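Local coordinates for protein putative alpha-L-fucosidase (Bacteroides thetaiotaomicron, PDB 3EYP) that probably hydrolyses alpha-L-fucosidic bonds, releasing L-fucose from glycans or other fucosides, at residues L83-Y88 and K102-R107; F26-N31 and F49-L54; A252-S257 and R288-L293. All coordinates share one frame; numbering follows the deposited sequence.

In the fold
All three contacts are largely buried and lie in the alpha-L-fucosidase part of the chain, whose fold is of the TIM-barrel class. The centre of contact 3 lies about 4 Å from the centre of the chain, all nine of its touching residues are buried, and it pairs two barrel strands through backbone hydrogen bonds. Contacts 1 and 2 lie farther out, in the loops that follow strands 70-76 and 22-26, and they touch: CD2 of L83 packs 3.8 Å from CZ of F49. Contact 1 closes a loop over the start of helix 105-116 with a capping aspartate and aliphatic side chains, whereas contact 2 is aromatic and has no hydrogen bond between its segments.

Contact 1: L83-Y88 and K102-R107; sequences LWPSKY and KGDVVR
D104 lies crosswise to P85, the two side chains meeting at about a right angle with CG of D104 3.4 Å from CD of P85. The aspartate reaches the proline because its CG stands anti to the backbone N (chi1 -176°). The same turn brings OD1 of D104 to within 3.3 Å of CB of W84. Along its own segment OD1 accepts from the backbone N of R107 at 2.9 Å; the bond is nearly straight but comes from well above the carboxylate plane. OD2 is hydrogen-bonded to the hydroxyl of Y157, so both oxygens are held and the carboxylate has little freedom to turn. An alanine here would probably leave the N of R107 and the hydroxyl of Y157 without these mates and open a gap beside P85.

Next to this polar corner W84 and V106 run side by side and point the same way, with CB of W84 3.8 Å from CG2 of V106. The tryptophan CG sits between backbone N and carbonyl carbon (chi1 80°), which swings the indole off the helix and toward helix 139-155, where NE1 bonds to E152. L83 presses its CB against the first turn, 4.1 Å from both CB of V105 and CG2 of V106. Its carbonyl ties the backbones together: N of V105 donates to O of L83 at 2.9 Å, almost in line with the C=O although the hydrogen itself is bent off line. V106 also packs on strands 70-76 and 119-124, on either side of this helix in the sequence. The whole is an N-capped helix start in a beta-alpha-beta unit of a TIM-barrel-like domain, with the preceding loop folded back over the cap.

Contact 2: F26-N31 and F49-L54; sequences FHFGIN and FNPTAL
F28 and F49 meet inside the long loop that joins strand 22-26 to helix 56-65, one of the beta-to-alpha connections of a TIM-barrel-like domain. The chain leaves the strand through F28 and G29, travels on, and returns at F49 to fold back over its own beginning. The two rings form an offset edge-to-face pair: the edge of F49 is directed at the face of F28, with centroids 5.5 Å apart and planes at 62°. Closest are CZ of F49 and CE2 of F28, at 3.7 Å. Both side chains have CG anti to the backbone N (chi1 -179° in each), and reaching out in this extended way they cross at about a right angle.

Two aliphatic groups close in on the far end of F28. CB of P51 comes up at the ring's edge, near its plane, 4.1 Å from CZ of F28, while the CD1 branch of L54 lies 4.0 Å from CE2 of F28 and approaches at a slant. P51 works on both rings, since its CD also lies on one face of F49, 3.5 Å above the plane and displaced toward the rim. Beside the CD1-CE1 edge of F49, in plane, lies the carbonyl oxygen of G29, 3.8 Å from CD1 of F49. Around this cluster F33 and F81 meet the F49 ring, and V105 touches it from helix 105-116. On the strand side, H27 is hydrogen-bonded to N295 and to a bound glycerol.

No hydrogen bond joins the two segments, so the loop's return rests here on shape and on ring contacts. The edge of F49 turned toward the face of F28 is likely to add a modest electrostatic attraction to the apolar burial.

Contact 3: A252-S257 and R288-L293; sequences AETDVS and RNSVLL
S290 stands over the flat carbonyl group of A252: its OG donates to O of A252 at 2.6 Å from above the carbonyl plane, 60° out of it. The serine gets there with OG anti to its backbone N (chi1 -174°). The same OG accepts from OG1 of T254 at 2.9 Å, so a short chain of hydroxyls runs from one segment to the other and back. The carbonyl of T254 is met closer to its plane, by N of L293 at 2.9 Å and 24° off it, while CA of L292 makes a CH contact to the same oxygen. At the carboxylate of E253, OE2 touches the CD2 methyl of L293 at 3.4 Å; OE2 is hydrogen-bonded to NE1 of W164, and OE1 to NE1 of W17, so this buried acid group is held at both oxygens.

These are neighbouring parallel strands of the barrel, 253-257 and 291-295, joined through helix 275-283 in a beta-alpha-beta crossover. Besides the bond to T254 O, the ladder is made by N of T254 to O of V291 at 2.9 Å and N of V256 to O of L293 at 3.0 Å, both donors arriving almost in line with the C=O. E253, D255, V291 and L293 share one face of the sheet, and W164 of strand 162-164 touches both D255 and L293 there. T254 and L292 start out on the other face. CD1 of L292 leans across to CG1 of V256, at 3.7 Å, the two side chains meeting at a slant. A water bridges N of A252 and O of N289, accepting from the first and donating to the second. On the E253 face, OD2 of D255 bonds to a glycerol, probably picked up from the crystallisation liquor, in a position consistent with a pocket.

Contact 1: L83-Y88 and K102-R107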
loop_
_atom_site.group_PDB
_atom_site.type_symbol
_atom_site.label_atom_id
_atom_site.label_comp_id
_atom_site.label_asym_id
_atom_site.label_seq_id
_atom_site.Cartn_x
_atom_site.Cartn_y
_atom_site.Cartn_z
ATOM N N LEU A 83 -18.449 12.643 -8.186
ATOM C CA LEU A 83 -17.566 13.795 -8.184
ATOM C C LEU A 83 -17.275 14.330 -9.610
ATOM O O LEU A 83 -16.567 15.307 -9.763
ATOM C CB LEU A 83 -16.251 13.527 -7.423
ATOM C CG LEU A 83 -16.336 13.476 -5.885
ATOM C CD1 LEU A 83 -14.917 13.543 -5.272
ATOM C CD2 LEU A 83 -17.160 14.668 -5.393
ATOM N N TRP A 84 -17.859 13.654 -10.602
ATOM C CA TRP A 84 -17.715 14.037 -12.031
ATOM C C TRP A 84 -19.158 14.079 -12.592
ATOM O O TRP A 84 -20.057 13.350 -12.060
ATOM C CB TRP A 84 -16.762 13.075 -12.826
ATOM C CG TRP A 84 -17.373 11.783 -13.275
ATOM C CD1 TRP A 84 -17.774 11.458 -14.549
ATOM C CD2 TRP A 84 -17.772 10.685 -12.447
ATOM N NE1 TRP A 84 -18.367 10.232 -14.569
ATOM C CE2 TRP A 84 -18.406 9.739 -13.287
ATOM C CE3 TRP A 84 -17.665 10.419 -11.075
ATOM C CZ2 TRP A 84 -18.876 8.529 -12.818
ATOM C CZ3 TRP A 84 -18.147 9.242 -10.614
ATOM C CH2 TRP A 84 -18.768 8.302 -11.488
ATOM N N PRO A 85 -19.402 14.933 -13.609
ATOM C CA PRO A 85 -20.729 15.076 -14.254
ATOM C C PRO A 85 -21.071 13.891 -15.184
ATOM O O PRO A 85 -21.097 13.993 -16.428
ATOM C CB PRO A 85 -20.622 16.412 -15.022
ATOM C CG PRO A 85 -19.189 16.573 -15.364
ATOM C CD PRO A 85 -18.401 15.836 -14.214
ATOM N N SER A 86 -21.258 12.738 -14.558
ATOM C CA SER A 86 -21.637 11.512 -15.286
ATOM C C SER A 86 -22.896 11.740 -16.104
ATOM O O SER A 86 -23.804 12.454 -15.694
ATOM C CB SER A 86 -21.855 10.317 -14.340
ATOM O OG SER A 86 -22.319 9.232 -15.056
ATOM N N LYS A 87 -22.929 11.105 -17.254
ATOM C CA LYS A 87 -24.139 11.137 -18.128
ATOM C C LYS A 87 -25.209 10.254 -17.613
ATOM O O LYS A 87 -26.296 10.180 -18.206
ATOM C CB LYS A 87 -23.791 10.755 -19.563
ATOM C CG LYS A 87 -22.795 11.657 -20.179
ATOM C CD LYS A 87 -22.435 11.236 -21.631
ATOM C CE LYS A 87 -21.786 9.814 -21.720
ATOM N NZ LYS A 87 -20.413 9.699 -21.040
ATOM N N TYR A 88 -24.932 9.525 -16.521
ATOM C CA TYR A 88 -25.788 8.415 -16.131
ATOM C C TYR A 88 -26.549 8.555 -14.816
ATOM O O TYR A 88 -27.259 7.653 -14.403
ATOM C CB TYR A 88 -24.991 7.090 -16.146
ATOM C CG TYR A 88 -24.529 6.773 -17.568
ATOM C CD1 TYR A 88 -25.379 6.217 -18.485
ATOM C CD2 TYR A 88 -23.262 7.133 -17.992
ATOM C CE1 TYR A 88 -24.964 5.999 -19.808
ATOM C CE2 TYR A 88 -22.846 6.941 -19.280
ATOM C CZ TYR A 88 -23.697 6.365 -20.189
ATOM O OH TYR A 88 -23.245 6.145 -21.479
ATOM N N LYS A 102 -21.206 23.230 -12.899
ATOM C CA LYS A 102 -20.373 23.105 -14.078
ATOM C C LYS A 102 -18.951 22.573 -13.808
ATOM O O LYS A 102 -18.109 22.568 -14.696
ATOM C CB LYS A 102 -20.372 24.451 -14.845
ATOM C CG LYS A 102 -21.800 24.890 -15.207
ATOM C CD LYS A 102 -21.799 26.218 -15.974
ATOM C CE LYS A 102 -23.142 27.033 -15.881
ATOM N NZ LYS A 102 -23.014 28.314 -15.069
ATOM N N GLY A 103 -18.748 22.035 -12.619
ATOM C CA GLY A 103 -17.435 21.546 -12.196
ATOM C C GLY A 103 -17.257 20.049 -12.427
ATOM O O GLY A 103 -18.205 19.301 -12.753
ATOM N N ASP A 104 -16.030 19.629 -12.223
ATOM C CA ASP A 104 -15.630 18.211 -12.332
ATOM C C ASP A 104 -14.392 17.994 -11.492
ATOM O O ASP A 104 -13.293 18.367 -11.839
ATOM C CB ASP A 104 -15.427 17.861 -13.803
ATOM C CG ASP A 104 -15.096 16.376 -14.049
ATOM O OD1 ASP A 104 -14.722 15.638 -13.095
ATOM O OD2 ASP A 104 -15.156 15.979 -15.225
ATOM N N VAL A 105 -14.617 17.447 -10.317
ATOM C CA VAL A 105 -13.533 17.237 -9.374
ATOM C C VAL A 105 -12.578 16.127 -9.872
ATOM O O VAL A 105 -11.359 16.276 -9.766
ATOM C CB VAL A 105 -14.035 16.941 -7.942
ATOM C CG1 VAL A 105 -12.862 16.838 -7.033
ATOM C CG2 VAL A 105 -14.992 18.071 -7.458
ATOM N N VAL A 106 -13.129 15.117 -10.499
ATOM C CA VAL A 106 -12.303 14.026 -11.067
ATOM C C VAL A 106 -11.323 14.628 -12.120
ATOM O O VAL A 106 -10.137 14.383 -12.082
ATOM C CB VAL A 106 -13.084 12.823 -11.610
ATOM C CG1 VAL A 106 -12.123 11.763 -12.098
ATOM C CG2 VAL A 106 -13.955 12.130 -10.469
ATOM N N ARG A 107 -11.848 15.483 -12.970
ATOM C CA ARG A 107 -11.048 16.230 -13.958
ATOM C C ARG A 107 -9.887 16.969 -13.284
ATOM O O ARG A 107 -8.752 16.775 -13.626
ATOM C CB ARG A 107 -11.896 17.248 -14.714
ATOM C CG ARG A 107 -11.259 17.879 -15.980
ATOM C CD ARG A 107 -10.618 16.873 -16.947
ATOM N NE ARG A 107 -11.659 16.122 -17.656
ATOM C CZ ARG A 107 -11.479 14.964 -18.267
ATOM N NH1 ARG A 107 -10.291 14.407 -18.315
ATOM N NH2 ARG A 107 -12.493 14.359 -18.861
#

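Contact 2: F26-N31 and F49-L54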
loop_
_atom_site.group_PDB
_atom_site.type_symbol
_atom_site.label_atom_id
_atom_site.label_comp_id
_atom_site.label_asym_id
_atom_site.label_seq_id
_atom_site.Cartn_x
_atom_site.Cartn_y
_atom_site.Cartn_z
ATOM N N PHE A 26 -7.831 9.929 -0.909
ATOM C CA PHE A 26 -8.485 11.231 -0.766
ATOM C C PHE A 26 -9.965 10.980 -0.679
ATOM O O PHE A 26 -10.646 10.804 -1.701
ATOM C CB PHE A 26 -8.217 12.170 -1.944
ATOM C CG PHE A 26 -6.793 12.673 -2.030
ATOM C CD1 PHE A 26 -6.204 13.260 -0.968
ATOM C CD2 PHE A 26 -6.080 12.556 -3.211
ATOM C CE1 PHE A 26 -4.924 13.705 -1.034
ATOM C CE2 PHE A 26 -4.784 13.011 -3.288
ATOM C CZ PHE A 26 -4.196 13.556 -2.205
ATOM N N HIS A 27 -10.455 10.913 0.554
ATOM C CA HIS A 27 -11.867 10.730 0.830
ATOM C C HIS A 27 -12.534 12.122 0.916
ATOM O O HIS A 27 -12.301 12.885 1.847
ATOM C CB HIS A 27 -12.132 9.988 2.140
ATOM C CG HIS A 27 -12.092 8.504 2.010
ATOM N ND1 HIS A 27 -10.920 7.831 1.750
ATOM C CD2 HIS A 27 -13.076 7.562 2.051
ATOM C CE1 HIS A 27 -11.182 6.536 1.641
ATOM N NE2 HIS A 27 -12.475 6.340 1.829
ATOM N N PHE A 28 -13.305 12.397 -0.120
ATOM C CA PHE A 28 -13.936 13.704 -0.344
ATOM C C PHE A 28 -15.231 13.511 -1.124
ATOM O O PHE A 28 -15.335 12.702 -2.077
ATOM C CB PHE A 28 -12.962 14.589 -1.100
ATOM C CG PHE A 28 -13.450 16.003 -1.400
ATOM C CD1 PHE A 28 -13.651 16.930 -0.356
ATOM C CD2 PHE A 28 -13.511 16.428 -2.723
ATOM C CE1 PHE A 28 -14.002 18.230 -0.637
ATOM C CE2 PHE A 28 -13.885 17.751 -3.037
ATOM C CZ PHE A 28 -14.137 18.649 -2.019
ATOM N N GLY A 29 -16.212 14.251 -0.691
ATOM C CA GLY A 29 -17.496 14.232 -1.363
ATOM C C GLY A 29 -18.573 14.960 -0.608
ATOM O O GLY A 29 -18.331 15.874 0.160
ATOM N N ILE A 30 -19.794 14.493 -0.824
ATOM C CA ILE A 30 -20.949 15.166 -0.237
ATOM C C ILE A 30 -20.931 15.013 1.298
ATOM O O ILE A 30 -21.342 15.902 2.037
ATOM C CB ILE A 30 -22.302 14.681 -0.906
ATOM C CG1 ILE A 30 -23.445 15.624 -0.526
ATOM C CG2 ILE A 30 -22.615 13.213 -0.576
ATOM C CD1 ILE A 30 -24.604 15.465 -1.511
ATOM N N ASN A 31 -20.427 13.888 1.770
ATOM C CA ASN A 31 -20.344 13.679 3.242
ATOM C C ASN A 31 -19.618 14.815 3.983
ATOM O O ASN A 31 -19.919 15.170 5.128
ATOM C CB ASN A 31 -19.611 12.378 3.636
ATOM C CG ASN A 31 -20.341 11.106 3.285
ATOM O OD1 ASN A 31 -21.477 11.086 2.873
ATOM N ND2 ASN A 31 -19.645 9.975 3.509
ATOM N N PHE A 49 -23.050 20.469 -1.847
ATOM C CA PHE A 49 -21.664 20.262 -2.237
ATOM C C PHE A 49 -21.153 21.544 -2.846
ATOM O O PHE A 49 -21.529 21.972 -3.915
ATOM C CB PHE A 49 -21.484 19.073 -3.206
ATOM C CG PHE A 49 -20.048 18.821 -3.597
ATOM C CD1 PHE A 49 -19.235 18.028 -2.803
ATOM C CD2 PHE A 49 -19.487 19.406 -4.718
ATOM C CE1 PHE A 49 -17.915 17.756 -3.122
ATOM C CE2 PHE A 49 -18.135 19.156 -5.046
ATOM C CZ PHE A 49 -17.358 18.308 -4.254
ATOM N N ASN A 50 -20.219 22.134 -2.129
ATOM C CA ASN A 50 -19.787 23.448 -2.429
ATOM C C ASN A 50 -18.432 23.854 -1.847
ATOM O O ASN A 50 -18.372 24.784 -1.045
ATOM C CB ASN A 50 -20.852 24.429 -1.895
ATOM C CG ASN A 50 -20.744 25.762 -2.519
ATOM O OD1 ASN A 50 -20.219 25.906 -3.625
ATOM N ND2 ASN A 50 -21.234 26.769 -1.827
ATOM N N PRO A 51 -17.346 23.218 -2.300
ATOM C CA PRO A 51 -16.013 23.636 -1.823
ATOM C C PRO A 51 -15.663 25.019 -2.281
ATOM O O PRO A 51 -16.039 25.408 -3.356
ATOM C CB PRO A 51 -15.083 22.621 -2.437
ATOM C CG PRO A 51 -15.858 22.046 -3.624
ATOM C CD PRO A 51 -17.282 22.053 -3.200
ATOM N N THR A 52 -14.965 25.751 -1.434
ATOM C CA THR A 52 -14.839 27.203 -1.637
ATOM C C THR A 52 -13.493 27.650 -2.124
ATOM O O THR A 52 -13.354 28.754 -2.632
ATOM C CB THR A 52 -15.268 27.970 -0.420
ATOM O OG1 THR A 52 -14.563 27.521 0.763
ATOM C CG2 THR A 52 -16.839 27.800 -0.257
ATOM N N ALA A 53 -12.529 26.757 -2.066
ATOM C CA ALA A 53 -11.191 27.096 -2.505
ATOM C C ALA A 53 -10.431 25.869 -2.981
ATOM O O ALA A 53 -9.262 25.706 -2.678
ATOM C CB ALA A 53 -10.397 27.795 -1.367
ATOM N N LEU A 54 -11.144 25.041 -3.726
ATOM C CA LEU A 54 -10.649 23.710 -4.132
ATOM C C LEU A 54 -9.428 23.843 -5.027
ATOM O O LEU A 54 -9.379 24.641 -5.980
ATOM C CB LEU A 54 -11.735 22.900 -4.852
ATOM C CG LEU A 54 -11.273 21.594 -5.501
ATOM C CD1 LEU A 54 -11.260 20.487 -4.389
ATOM C CD2 LEU A 54 -12.117 21.117 -6.690
#

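Contact 3: A252-S257 and R288-L293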
loop_
_atom_site.group_PDB
_atom_site.type_symbol
_atom_site.label_atom_id
_atom_site.label_comp_id
_atom_site.label_asym_id
_atom_site.label_seq_id
_atom_site.Cartn_x
_atom_site.Cartn_y
_atom_site.Cartn_z
ATOM N N ALA A 252 -1.111 -8.067 0.034
ATOM C CA ALA A 252 -1.880 -7.164 0.913
ATOM C C ALA A 252 -1.593 -5.695 0.671
ATOM O O ALA A 252 -0.434 -5.215 0.652
ATOM C CB ALA A 252 -1.639 -7.491 2.400
ATOM N N GLU A 253 -2.690 -4.942 0.619
ATOM C CA GLU A 253 -2.633 -3.461 0.661
ATOM C C GLU A 253 -3.235 -2.919 1.976
ATOM O O GLU A 253 -4.335 -3.233 2.340
ATOM C CB GLU A 253 -3.366 -2.887 -0.550
ATOM C CG GLU A 253 -3.062 -1.376 -0.819
ATOM C CD GLU A 253 -3.993 -0.816 -1.881
ATOM O OE1 GLU A 253 -3.584 -0.655 -3.042
ATOM O OE2 GLU A 253 -5.151 -0.591 -1.566
ATOM N N THR A 254 -2.439 -2.156 2.724
ATOM C CA THR A 254 -2.790 -1.731 4.053
ATOM C C THR A 254 -3.310 -0.304 4.038
ATOM O O THR A 254 -2.572 0.632 3.760
ATOM C CB THR A 254 -1.554 -1.795 5.021
ATOM O OG1 THR A 254 -1.042 -3.151 5.010
ATOM C CG2 THR A 254 -1.909 -1.414 6.431
ATOM N N ASP A 255 -4.568 -0.172 4.376
ATOM C CA ASP A 255 -5.268 1.158 4.328
ATOM C C ASP A 255 -5.557 1.724 5.679
ATOM O O ASP A 255 -5.964 1.010 6.563
ATOM C CB ASP A 255 -6.524 1.118 3.489
ATOM C CG ASP A 255 -7.643 0.296 4.085
ATOM O OD1 ASP A 255 -7.401 -0.839 4.576
ATOM O OD2 ASP A 255 -8.805 0.779 3.987
ATOM N N VAL A 256 -5.336 3.038 5.824
ATOM C CA VAL A 256 -5.565 3.691 7.096
ATOM C C VAL A 256 -5.716 5.194 6.885
ATOM O O VAL A 256 -5.213 5.776 5.921
ATOM C CB VAL A 256 -4.396 3.358 8.106
ATOM C CG1 VAL A 256 -3.064 3.890 7.563
ATOM C CG2 VAL A 256 -4.645 3.880 9.471
ATOM N N SER A 257 -6.505 5.783 7.724
ATOM C CA SER A 257 -6.624 7.215 7.760
ATOM C C SER A 257 -5.596 7.908 8.661
ATOM O O SER A 257 -5.195 7.455 9.737
ATOM C CB SER A 257 -8.047 7.634 8.172
ATOM O OG SER A 257 -8.276 9.009 7.877
ATOM N N ARG A 288 6.355 -4.688 6.317
ATOM C CA ARG A 288 5.849 -6.036 6.411
ATOM C C ARG A 288 5.258 -6.513 5.095
ATOM O O ARG A 288 4.127 -6.973 5.012
ATOM C CB ARG A 288 4.790 -6.192 7.537
ATOM C CG ARG A 288 5.240 -5.853 8.939
ATOM C CD ARG A 288 4.107 -6.118 9.961
ATOM N NE ARG A 288 4.631 -5.996 11.311
ATOM C CZ ARG A 288 3.902 -6.127 12.407
ATOM N NH1 ARG A 288 2.611 -6.356 12.318
ATOM N NH2 ARG A 288 4.481 -6.028 13.592
ATOM N N ASN A 289 6.011 -6.301 4.036
ATOM C CA ASN A 289 5.734 -6.915 2.752
ATOM C C ASN A 289 4.394 -6.484 2.142
ATOM O O ASN A 289 3.693 -7.251 1.492
ATOM C CB ASN A 289 5.849 -8.446 2.811
ATOM C CG ASN A 289 5.772 -9.097 1.439
ATOM O OD1 ASN A 289 6.264 -8.542 0.468
ATOM N ND2 ASN A 289 5.180 -10.281 1.357
ATOM N N SER A 290 4.059 -5.227 2.401
ATOM C CA SER A 290 2.818 -4.629 1.977
ATOM C C SER A 290 3.073 -3.216 1.422
ATOM O O SER A 290 4.220 -2.854 1.074
ATOM C CB SER A 290 1.842 -4.555 3.166
ATOM O OG SER A 290 0.550 -4.108 2.814
ATOM N N VAL A 291 1.974 -2.484 1.226
ATOM C CA VAL A 291 2.022 -1.124 0.675
ATOM C C VAL A 291 1.045 -0.304 1.536
ATOM O O VAL A 291 -0.021 -0.804 1.972
ATOM C CB VAL A 291 1.604 -1.070 -0.845
ATOM C CG1 VAL A 291 1.247 0.413 -1.344
ATOM C CG2 VAL A 291 2.641 -1.721 -1.795
ATOM N N LEU A 292 1.428 0.929 1.812
ATOM C CA LEU A 292 0.636 1.823 2.691
ATOM C C LEU A 292 -0.208 2.823 1.904
ATOM O O LEU A 292 0.295 3.582 1.096
ATOM C CB LEU A 292 1.555 2.534 3.666
ATOM C CG LEU A 292 0.975 3.632 4.594
ATOM C CD1 LEU A 292 -0.204 3.077 5.438
ATOM C CD2 LEU A 292 2.082 4.300 5.514
ATOM N N LEU A 293 -1.509 2.708 2.088
ATOM C CA LEU A 293 -2.532 3.579 1.485
ATOM C C LEU A 293 -3.044 4.435 2.628
ATOM O O LEU A 293 -3.730 3.986 3.536
ATOM C CB LEU A 293 -3.651 2.755 0.813
ATOM C CG LEU A 293 -4.867 3.517 0.268
ATOM C CD1 LEU A 293 -4.423 4.592 -0.777
ATOM C CD2 LEU A 293 -5.930 2.532 -0.379
HETATM O O HOH W 1 1.326 -9.064 1.233
#